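Putative O-methyltransferase (PDB 3TFW) probably transfers a methyl group from S-adenosylmethionine to an oxygen of an acceptor substrate. Local coordinates at residues Q51-F54 and L55-V59; H100-V103 and A104-N107; P180-D184 and E185-G189. All coordinates share one frame; numbering follows the deposited sequence.

Contact 1 (Q51-F54 and L55-V59)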
ATOM      1  N   GLN A  51       9.143   1.575   3.215  1.00 17.78           N
ATOM      2  CA  GLN A  51       8.352   2.497   2.394  1.00 17.68           C
ATOM      3  C   GLN A  51       8.961   2.616   0.995  1.00 16.99           C
ATOM      4  O   GLN A  51       8.242   2.600   0.004  1.00 17.04           O
ATOM      5  CB  GLN A  51       8.222   3.865   3.054  1.00 17.98           C
ATOM      6  CG  GLN A  51       7.590   3.808   4.455  1.00 21.71           C
ATOM      7  CD  GLN A  51       7.627   5.151   5.178  1.00 25.76           C
ATOM      8  OE1 GLN A  51       8.508   5.979   4.939  1.00 28.11           O
ATOM      9  NE2 GLN A  51       6.664   5.366   6.076  1.00 26.62           N
ATOM     10  N   GLY A  52      10.287   2.718   0.919  1.00 16.36           N
ATOM     11  CA  GLY A  52      10.982   2.696  -0.375  1.00 15.72           C
ATOM     12  C   GLY A  52      10.665   1.450  -1.192  1.00 15.47           C
ATOM     13  O   GLY A  52      10.366   1.536  -2.389  1.00 15.52           O
ATOM     14  N   GLN A  53      10.730   0.285  -0.553  1.00 14.99           N
ATOM     15  CA  GLN A  53      10.442  -0.970  -1.239  1.00 15.33           C
ATOM     16  C   GLN A  53       8.992  -1.003  -1.726  1.00 14.97           C
ATOM     17  O   GLN A  53       8.704  -1.527  -2.801  1.00 15.39           O
ATOM     18  CB  GLN A  53      10.767  -2.175  -0.324  1.00 15.53           C
ATOM     19  CG  GLN A  53      10.632  -3.540  -0.977  1.00 16.44           C
ATOM     20  CD  GLN A  53      11.531  -3.739  -2.164  1.00 19.27           C
ATOM     21  OE1 GLN A  53      11.187  -3.386  -3.303  1.00 21.54           O
ATOM     22  NE2 GLN A  53      12.675  -4.356  -1.923  1.00 17.10           N
ATOM     23  N   PHE A  54       8.092  -0.444  -0.924  1.00 15.04           N
ATOM     24  CA  PHE A  54       6.683  -0.296  -1.310  1.00 15.47           C
ATOM     25  C   PHE A  54       6.552   0.528  -2.611  1.00 15.55           C
ATOM     26  O   PHE A  54       5.883   0.101  -3.556  1.00 14.32           O
ATOM     27  CB  PHE A  54       5.893   0.344  -0.157  1.00 15.83           C
ATOM     28  CG  PHE A  54       4.436   0.587  -0.467  1.00 18.11           C
ATOM     29  CD1 PHE A  54       3.551  -0.473  -0.617  1.00 22.16           C
ATOM     30  CD2 PHE A  54       3.952   1.885  -0.605  1.00 20.70           C
ATOM     31  CE1 PHE A  54       2.190  -0.238  -0.904  1.00 23.62           C
ATOM     32  CE2 PHE A  54       2.601   2.125  -0.889  1.00 21.63           C
ATOM     33  CZ  PHE A  54       1.727   1.064  -1.038  1.00 22.84           C
ATOM     34  N   LEU A  55       7.226   1.676  -2.667  1.00 15.42           N
ATOM     35  CA  LEU A  55       7.233   2.502  -3.883  1.00 15.70           C
ATOM     36  C   LEU A  55       7.779   1.736  -5.079  1.00 15.94           C
ATOM     37  O   LEU A  55       7.249   1.845  -6.180  1.00 15.90           O
ATOM     38  CB  LEU A  55       8.009   3.820  -3.690  1.00 15.83           C
ATOM     39  CG  LEU A  55       7.475   4.826  -2.660  1.00 17.05           C
ATOM     40  CD1 LEU A  55       8.437   5.998  -2.487  1.00 18.05           C
ATOM     41  CD2 LEU A  55       6.069   5.321  -3.024  1.00 19.25           C
ATOM     42  N   ALA A  56       8.842   0.962  -4.853  1.00 15.62           N
ATOM     43  CA  ALA A  56       9.427   0.149  -5.903  1.00 15.68           C
ATOM     44  C   ALA A  56       8.404  -0.861  -6.399  1.00 15.32           C
ATOM     45  O   ALA A  56       8.271  -1.055  -7.600  1.00 15.13           O
ATOM     46  CB  ALA A  56      10.722  -0.553  -5.414  1.00 15.87           C
ATOM     47  N   LEU A  57       7.644  -1.464  -5.485  1.00 15.64           N
ATOM     48  CA  LEU A  57       6.599  -2.415  -5.907  1.00 16.01           C
ATOM     49  C   LEU A  57       5.476  -1.739  -6.688  1.00 15.71           C
ATOM     50  O   LEU A  57       4.963  -2.308  -7.634  1.00 16.01           O
ATOM     51  CB  LEU A  57       6.057  -3.248  -4.731  1.00 16.47           C
ATOM     52  CG  LEU A  57       7.085  -4.199  -4.094  1.00 17.91           C
ATOM     53  CD1 LEU A  57       6.423  -5.185  -3.147  1.00 20.76           C
ATOM     54  CD2 LEU A  57       7.895  -4.946  -5.152  1.00 19.76           C
ATOM     55  N   LEU A  58       5.141  -0.506  -6.321  1.00 15.91           N
ATOM     56  CA  LEU A  58       4.183   0.287  -7.099  1.00 16.08           C
ATOM     57  C   LEU A  58       4.643   0.544  -8.540  1.00 16.34           C
ATOM     58  O   LEU A  58       3.829   0.522  -9.473  1.00 16.55           O
ATOM     59  CB  LEU A  58       3.856   1.602  -6.385  1.00 16.55           C
ATOM     60  CG  LEU A  58       3.163   1.426  -5.034  1.00 16.79           C
ATOM     61  CD1 LEU A  58       2.829   2.779  -4.451  1.00 18.65           C
ATOM     62  CD2 LEU A  58       1.891   0.576  -5.174  1.00 17.04           C
ATOM     63  N   VAL A  59       5.941   0.761  -8.731  1.00 16.15           N
ATOM     64  CA  VAL A  59       6.491   0.879 -10.087  1.00 16.27           C
ATOM     65  C   VAL A  59       6.275  -0.425 -10.868  1.00 16.89           C
ATOM     66  O   VAL A  59       5.813  -0.402 -12.007  1.00 16.73           O
ATOM     67  CB  VAL A  59       7.995   1.275 -10.077  1.00 16.40           C
ATOM     68  CG1 VAL A  59       8.533   1.388 -11.495  1.00 15.46           C
ATOM     69  CG2 VAL A  59       8.188   2.599  -9.335  1.00 16.29           C
TER
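F54 and L58 meet one turn apart on helix 49-62, which packs on the central sheet of the Rossmann-like methyltransferase fold. The touching branch is L58 CD1, which lies 3.6 Å from F54 CE2 and somewhat farther from F54 CZ, so it reaches the outer part of the ring. L58 CG stands over one ring face, 4.2 Å above the plane and displaced toward the rim, so the leucine covers the ring off-centre. With CG opposite the backbone N (chi1 178°), the F54 ring projects outward from the helix beside its own turn, and L58, its CG beside the backbone N, leans back to meet it.

On another side of the helix the bent chain of Q53 brings its amide oxygen OE1 within 3.6 Å of A56 CB, an apolar neighbour, and L57 CD2 lies a little beyond. Successive i to i+4 backbone bonds hold these positions, among them L58 N to F54 O at 2.9 Å.

Farther out, L55 and L58 rest on I167 of strand 165-169, L55 also touches F141, and the ring of F54 meets that of F219. L221 of the second subunit packs on F54 and L57, so the same helix turn joins the sheet to the dimer contact. Where the helix starts, Q51 OE1 accepts a hydrogen bond from A48 N.

Contact 2 (H100-V103 and A104-N107)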
ATOM      1  N   HIS A 100      19.917  20.872  -2.099  1.00 18.84           N
ATOM      2  CA  HIS A 100      19.329  19.536  -2.232  1.00 18.72           C
ATOM      3  C   HIS A 100      19.571  18.986  -3.639  1.00 17.75           C
ATOM      4  O   HIS A 100      19.934  17.830  -3.791  1.00 17.16           O
ATOM      5  CB  HIS A 100      17.828  19.525  -1.914  1.00 18.94           C
ATOM      6  CG  HIS A 100      17.487  19.965  -0.522  1.00 22.24           C
ATOM      7  ND1 HIS A 100      16.249  19.745   0.040  1.00 26.43           N
ATOM      8  CD2 HIS A 100      18.209  20.628   0.413  1.00 24.84           C
ATOM      9  CE1 HIS A 100      16.226  20.243   1.264  1.00 26.60           C
ATOM     10  NE2 HIS A 100      17.401  20.789   1.513  1.00 25.39           N
ATOM     11  N   ALA A 101      19.370  19.813  -4.661  1.00 17.58           N
ATOM     12  CA  ALA A 101      19.569  19.352  -6.043  1.00 17.58           C
ATOM     13  C   ALA A 101      21.000  18.864  -6.268  1.00 17.79           C
ATOM     14  O   ALA A 101      21.207  17.834  -6.901  1.00 17.66           O
ATOM     15  CB  ALA A 101      19.206  20.429  -7.044  1.00 17.55           C
ATOM     16  N   GLN A 102      21.972  19.596  -5.721  1.00 18.36           N
ATOM     17  CA  GLN A 102      23.386  19.220  -5.808  1.00 19.04           C
ATOM     18  C   GLN A 102      23.649  17.849  -5.186  1.00 18.15           C
ATOM     19  O   GLN A 102      24.289  16.988  -5.784  1.00 17.99           O
ATOM     20  CB  GLN A 102      24.253  20.289  -5.136  1.00 20.05           C
ATOM     21  CG  GLN A 102      25.745  19.976  -5.145  1.00 24.02           C
ATOM     22  CD  GLN A 102      26.563  20.937  -4.294  1.00 30.61           C
ATOM     23  OE1 GLN A 102      26.079  21.488  -3.296  1.00 33.75           O
ATOM     24  NE2 GLN A 102      27.824  21.127  -4.676  1.00 32.92           N
ATOM     25  N   VAL A 103      23.148  17.650  -3.978  1.00 17.30           N
ATOM     26  CA  VAL A 103      23.307  16.375  -3.281  1.00 17.04           C
ATOM     27  C   VAL A 103      22.611  15.242  -4.039  1.00 16.75           C
ATOM     28  O   VAL A 103      23.173  14.157  -4.224  1.00 17.15           O
ATOM     29  CB  VAL A 103      22.763  16.481  -1.838  1.00 16.78           C
ATOM     30  CG1 VAL A 103      22.780  15.124  -1.130  1.00 18.14           C
ATOM     31  CG2 VAL A 103      23.568  17.514  -1.053  1.00 17.42           C
ATOM     32  N   ALA A 104      21.380  15.499  -4.473  1.00 16.90           N
ATOM     33  CA  ALA A 104      20.616  14.518  -5.248  1.00 16.44           C
ATOM     34  C   ALA A 104      21.349  14.080  -6.535  1.00 17.02           C
ATOM     35  O   ALA A 104      21.377  12.883  -6.864  1.00 15.79           O
ATOM     36  CB  ALA A 104      19.234  15.076  -5.570  1.00 15.91           C
ATOM     37  N   ARG A 105      21.957  15.044  -7.234  1.00 18.23           N
ATOM     38  CA  ARG A 105      22.691  14.763  -8.490  1.00 20.18           C
ATOM     39  C   ARG A 105      23.807  13.752  -8.228  1.00 20.34           C
ATOM     40  O   ARG A 105      23.985  12.778  -8.971  1.00 20.78           O
ATOM     41  CB  ARG A 105      23.282  16.042  -9.102  1.00 20.64           C
ATOM     42  CG  ARG A 105      22.267  17.036  -9.641  1.00 24.44           C
ATOM     43  CD  ARG A 105      22.908  18.131 -10.498  1.00 29.34           C
ATOM     44  NE  ARG A 105      24.036  18.809  -9.860  1.00 32.46           N
ATOM     45  CZ  ARG A 105      23.963  20.000  -9.273  1.00 34.61           C
ATOM     46  NH1 ARG A 105      22.816  20.662  -9.246  1.00 35.88           N
ATOM     47  NH2 ARG A 105      25.044  20.530  -8.712  1.00 36.68           N
ATOM     48  N   GLU A 106      24.536  13.974  -7.142  1.00 20.78           N
ATOM     49  CA  GLU A 106      25.608  13.071  -6.745  1.00 21.29           C
ATOM     50  C   GLU A 106      25.104  11.669  -6.402  1.00 20.15           C
ATOM     51  O   GLU A 106      25.733  10.680  -6.770  1.00 19.83           O
ATOM     52  CB  GLU A 106      26.412  13.681  -5.600  1.00 22.11           C
ATOM     53  CG  GLU A 106      27.215  14.893  -6.056  1.00 27.70           C
ATOM     54  CD  GLU A 106      27.840  15.690  -4.923  1.00 33.74           C
ATOM     55  OE1 GLU A 106      27.636  15.336  -3.735  1.00 37.58           O
ATOM     56  OE2 GLU A 106      28.542  16.686  -5.228  1.00 36.80           O
ATOM     57  N   ASN A 107      23.967  11.584  -5.709  1.00 18.84           N
ATOM     58  CA  ASN A 107      23.392  10.293  -5.335  1.00 18.22           C
ATOM     59  C   ASN A 107      22.833   9.511  -6.524  1.00 17.98           C
ATOM     60  O   ASN A 107      22.935   8.283  -6.564  1.00 17.05           O
ATOM     61  CB  ASN A 107      22.302  10.473  -4.270  1.00 17.86           C
ATOM     62  CG  ASN A 107      22.861  10.849  -2.916  1.00 18.14           C
ATOM     63  OD1 ASN A 107      24.021  10.564  -2.606  1.00 20.56           O
ATOM     64  ND2 ASN A 107      22.038  11.492  -2.094  1.00 18.31           N
TER
HETATM   65  O   HOH W   1      25.244  13.018  -2.421  1.00 32.71           O
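Helix 98-110 is the connecting helix of a beta-alpha-beta unit, between strands 90-95 and 117-121 of the Rossmann-like sheet, and its middle turns bring Q102 against R105 and V103 against N107. The guanidinium of R105 folds back along the helix: CG starts beside the backbone N, and the bend at chi3 (-51°) turns the flat group over the preceding turn. Q102 CA lies 3.5 Å above one guanidinium face, offset toward its rim, while R105 NH2 is 3.7 Å from Q102 CB. The flat cation thus lies over the backbone and the first side-chain carbons of Q102, whose amide plane is turned 40° from the guanidinium; R105 NH1 also has a long, weak ion pair with E121.

V103 and N107 lie side by side and point the same way, with V103 CG1 3.8 Å from N107 ND2. V103 O has two donors: N107 N gives the helical bond at 3.1 Å, and a water donates at 3.0 Å. That water also reaches N107 OD1 through a weak bond, so it bridges the backbone carbonyl and the side chain one turn later. Earlier in the helix, A104 N donates to H100 O at 2.8 Å, whereas E106 N to Q102 O is weak at 3.3 Å.

The N107 amide is fixed mainly from outside, its ND2 donating to G74 O and its OD1 accepting from N36 ND2. A104 and R105 pack on L119 and A101 on E121, so the helix lies against strand 117-121, the outermost strand at that end of the sheet within this chain, and touches helix 28-39 with V103 (on N37) and N107 (on V33).

Contact 3 (P180-D184 and E185-G189)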
ATOM      1  N   PRO A 180      -9.889  21.840  11.347  1.00 33.71           N
ATOM      2  CA  PRO A 180     -10.452  22.691  10.294  1.00 34.30           C
ATOM      3  C   PRO A 180     -10.068  24.167  10.407  1.00 34.94           C
ATOM      4  O   PRO A 180     -10.315  24.939   9.480  1.00 35.42           O
ATOM      5  CB  PRO A 180     -11.960  22.537  10.496  1.00 34.42           C
ATOM      6  CG  PRO A 180     -12.104  22.270  11.952  1.00 34.46           C
ATOM      7  CD  PRO A 180     -10.913  21.452  12.341  1.00 33.76           C
ATOM      8  N   GLN A 181      -9.472  24.555  11.530  1.00 35.44           N
ATOM      9  CA  GLN A 181      -9.112  25.952  11.762  1.00 35.74           C
ATOM     10  C   GLN A 181      -7.614  26.141  12.020  1.00 35.55           C
ATOM     11  O   GLN A 181      -7.203  27.127  12.645  1.00 35.67           O
ATOM     12  CB  GLN A 181      -9.948  26.532  12.912  1.00 36.22           C
ATOM     13  CG  GLN A 181      -9.740  25.847  14.265  1.00 37.61           C
ATOM     14  CD  GLN A 181     -10.782  26.240  15.305  1.00 40.02           C
ATOM     15  OE1 GLN A 181     -11.432  27.282  15.195  1.00 40.78           O
ATOM     16  NE2 GLN A 181     -10.937  25.405  16.326  1.00 40.31           N
ATOM     17  N   SER A 182      -6.802  25.200  11.537  1.00 34.83           N
ATOM     18  CA  SER A 182      -5.350  25.262  11.708  1.00 34.37           C
ATOM     19  C   SER A 182      -4.770  26.519  11.065  1.00 33.57           C
ATOM     20  O   SER A 182      -5.211  26.940   9.995  1.00 33.79           O
ATOM     21  CB  SER A 182      -4.682  24.029  11.106  1.00 34.71           C
ATOM     22  OG  SER A 182      -3.269  24.140  11.171  1.00 34.61           O
ATOM     23  N   ALA A 183      -3.785  27.115  11.733  1.00 32.63           N
ATOM     24  CA  ALA A 183      -3.111  28.304  11.210  1.00 31.59           C
ATOM     25  C   ALA A 183      -1.916  27.904  10.349  1.00 30.71           C
ATOM     26  O   ALA A 183      -1.224  28.758   9.801  1.00 30.89           O
ATOM     27  CB  ALA A 183      -2.665  29.208  12.355  1.00 31.73           C
ATOM     28  N   ASP A 184      -1.703  26.594  10.229  1.00 29.42           N
ATOM     29  CA  ASP A 184      -0.550  26.014   9.541  1.00 28.20           C
ATOM     30  C   ASP A 184      -0.902  25.831   8.062  1.00 27.48           C
ATOM     31  O   ASP A 184      -1.777  25.030   7.727  1.00 27.72           O
ATOM     32  CB  ASP A 184      -0.208  24.672  10.201  1.00 27.66           C
ATOM     33  CG  ASP A 184       1.043  24.010   9.630  1.00 27.88           C
ATOM     34  OD1 ASP A 184       1.568  24.453   8.579  1.00 27.54           O
ATOM     35  OD2 ASP A 184       1.498  23.022  10.243  1.00 26.09           O
ATOM     36  N   GLU A 185      -0.224  26.573   7.184  1.00 26.44           N
ATOM     37  CA  GLU A 185      -0.494  26.498   5.745  1.00 25.17           C
ATOM     38  C   GLU A 185      -0.295  25.092   5.176  1.00 23.97           C
ATOM     39  O   GLU A 185      -0.910  24.741   4.163  1.00 23.59           O
ATOM     40  CB  GLU A 185       0.344  27.509   4.944  1.00 25.37           C
ATOM     41  CG  GLU A 185      -0.041  28.986   5.126  1.00 26.45           C
ATOM     42  CD  GLU A 185       0.751  29.676   6.236  1.00 28.07           C
ATOM     43  OE1 GLU A 185       1.178  28.995   7.190  1.00 28.87           O
ATOM     44  OE2 GLU A 185       0.948  30.910   6.149  1.00 29.94           O
ATOM     45  N   ARG A 186       0.555  24.300   5.827  1.00 23.08           N
ATOM     46  CA  ARG A 186       0.825  22.920   5.408  1.00 22.69           C
ATOM     47  C   ARG A 186      -0.385  22.034   5.680  1.00 22.36           C
ATOM     48  O   ARG A 186      -0.739  21.193   4.854  1.00 22.13           O
ATOM     49  CB  ARG A 186       2.059  22.365   6.108  1.00 22.59           C
ATOM     50  CG  ARG A 186       3.329  23.185   5.880  1.00 23.60           C
ATOM     51  CD  ARG A 186       4.469  22.666   6.728  1.00 26.08           C
ATOM     52  NE  ARG A 186       4.223  22.897   8.150  1.00 26.16           N
ATOM     53  CZ  ARG A 186       5.030  22.498   9.128  1.00 27.29           C
ATOM     54  NH1 ARG A 186       6.151  21.839   8.849  1.00 26.64           N
ATOM     55  NH2 ARG A 186       4.706  22.750  10.389  1.00 26.15           N
ATOM     56  N   VAL A 187      -1.020  22.243   6.835  1.00 22.07           N
ATOM     57  CA  VAL A 187      -2.298  21.613   7.157  1.00 21.97           C
ATOM     58  C   VAL A 187      -3.421  22.056   6.219  1.00 21.88           C
ATOM     59  O   VAL A 187      -4.191  21.228   5.736  1.00 22.13           O
ATOM     60  CB  VAL A 187      -2.703  21.852   8.639  1.00 22.14           C
ATOM     61  CG1 VAL A 187      -4.113  21.334   8.907  1.00 21.72           C
ATOM     62  CG2 VAL A 187      -1.713  21.171   9.562  1.00 22.03           C
ATOM     63  N   GLN A 188      -3.506  23.354   5.949  1.00 22.08           N
ATOM     64  CA  GLN A 188      -4.507  23.873   5.020  1.00 22.39           C
ATOM     65  C   GLN A 188      -4.358  23.225   3.631  1.00 21.82           C
ATOM     66  O   GLN A 188      -5.347  22.787   3.037  1.00 21.79           O
ATOM     67  CB  GLN A 188      -4.402  25.395   4.910  1.00 22.82           C
ATOM     68  CG  GLN A 188      -4.812  26.163   6.172  1.00 25.31           C
ATOM     69  CD  GLN A 188      -4.329  27.607   6.157  1.00 29.20           C
ATOM     70  OE1 GLN A 188      -4.030  28.169   5.095  1.00 30.89           O
ATOM     71  NE2 GLN A 188      -4.242  28.216   7.340  1.00 29.79           N
ATOM     72  N   GLY A 189      -3.123  23.168   3.135  1.00 21.13           N
ATOM     73  CA  GLY A 189      -2.827  22.581   1.820  1.00 20.55           C
ATOM     74  C   GLY A 189      -3.188  21.107   1.723  1.00 20.44           C
ATOM     75  O   GLY A 189      -3.774  20.661   0.724  1.00 20.65           O
TER
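This is a local helix-capping contact at the surface, where the loop after strand 165-169 enters helix 185-199 and D184 occupies the N-cap. D184 OD1 accepts from R186 N at 2.9 Å, approached from above the carboxylate plane. The same oxygen receives R186 NE at 3.1 Å on its syn side, in a nearly straight bond of 170°, and R186 NH2 donates to D184 OD2 at 3.2 Å. The arginine therefore grips the carboxylate side-on with two nitrogens, although the two planes are 38° apart. D184 CG lies opposite the backbone N (chi1 -176°), a torsion that carries the carboxylate to the first helical turn; the arginine's charge and the helix N-terminus would both be expected to stabilise its negative form.

Just before the cap, S182 OG accepts from D184 N at 3.1 Å in an ST turn. S182 CB also packs against V187 CG1 at 3.5 Å, while V187 reaches E176 beyond the contact. One turn after the cap, Q188 extends back to the loop, and its NE2 donates to S182 O at 3.1 Å, with that oxygen close to the amide plane of Q188.

How the contacts relate
Contact 1 is the core member of the set, contact 2 is partly buried and contact 3 lies at the surface. Contacts 1 and 2 each run within a single helix, 49-62 and 98-110, whereas contact 3 takes in a loop and the first turn of helix 185-199. Their chemistry follows this gradient: apolar side chains dominate contact 1, contact 2 mixes a guanidinium over aliphatic carbons with a bridging water, and contact 3 relies on a salt bridge and capping bonds. Contact 1 alone is reached by the second subunit. Contacts 1 and 3 lie on opposite sides of the chain's centre, with centres about 29 Å apart.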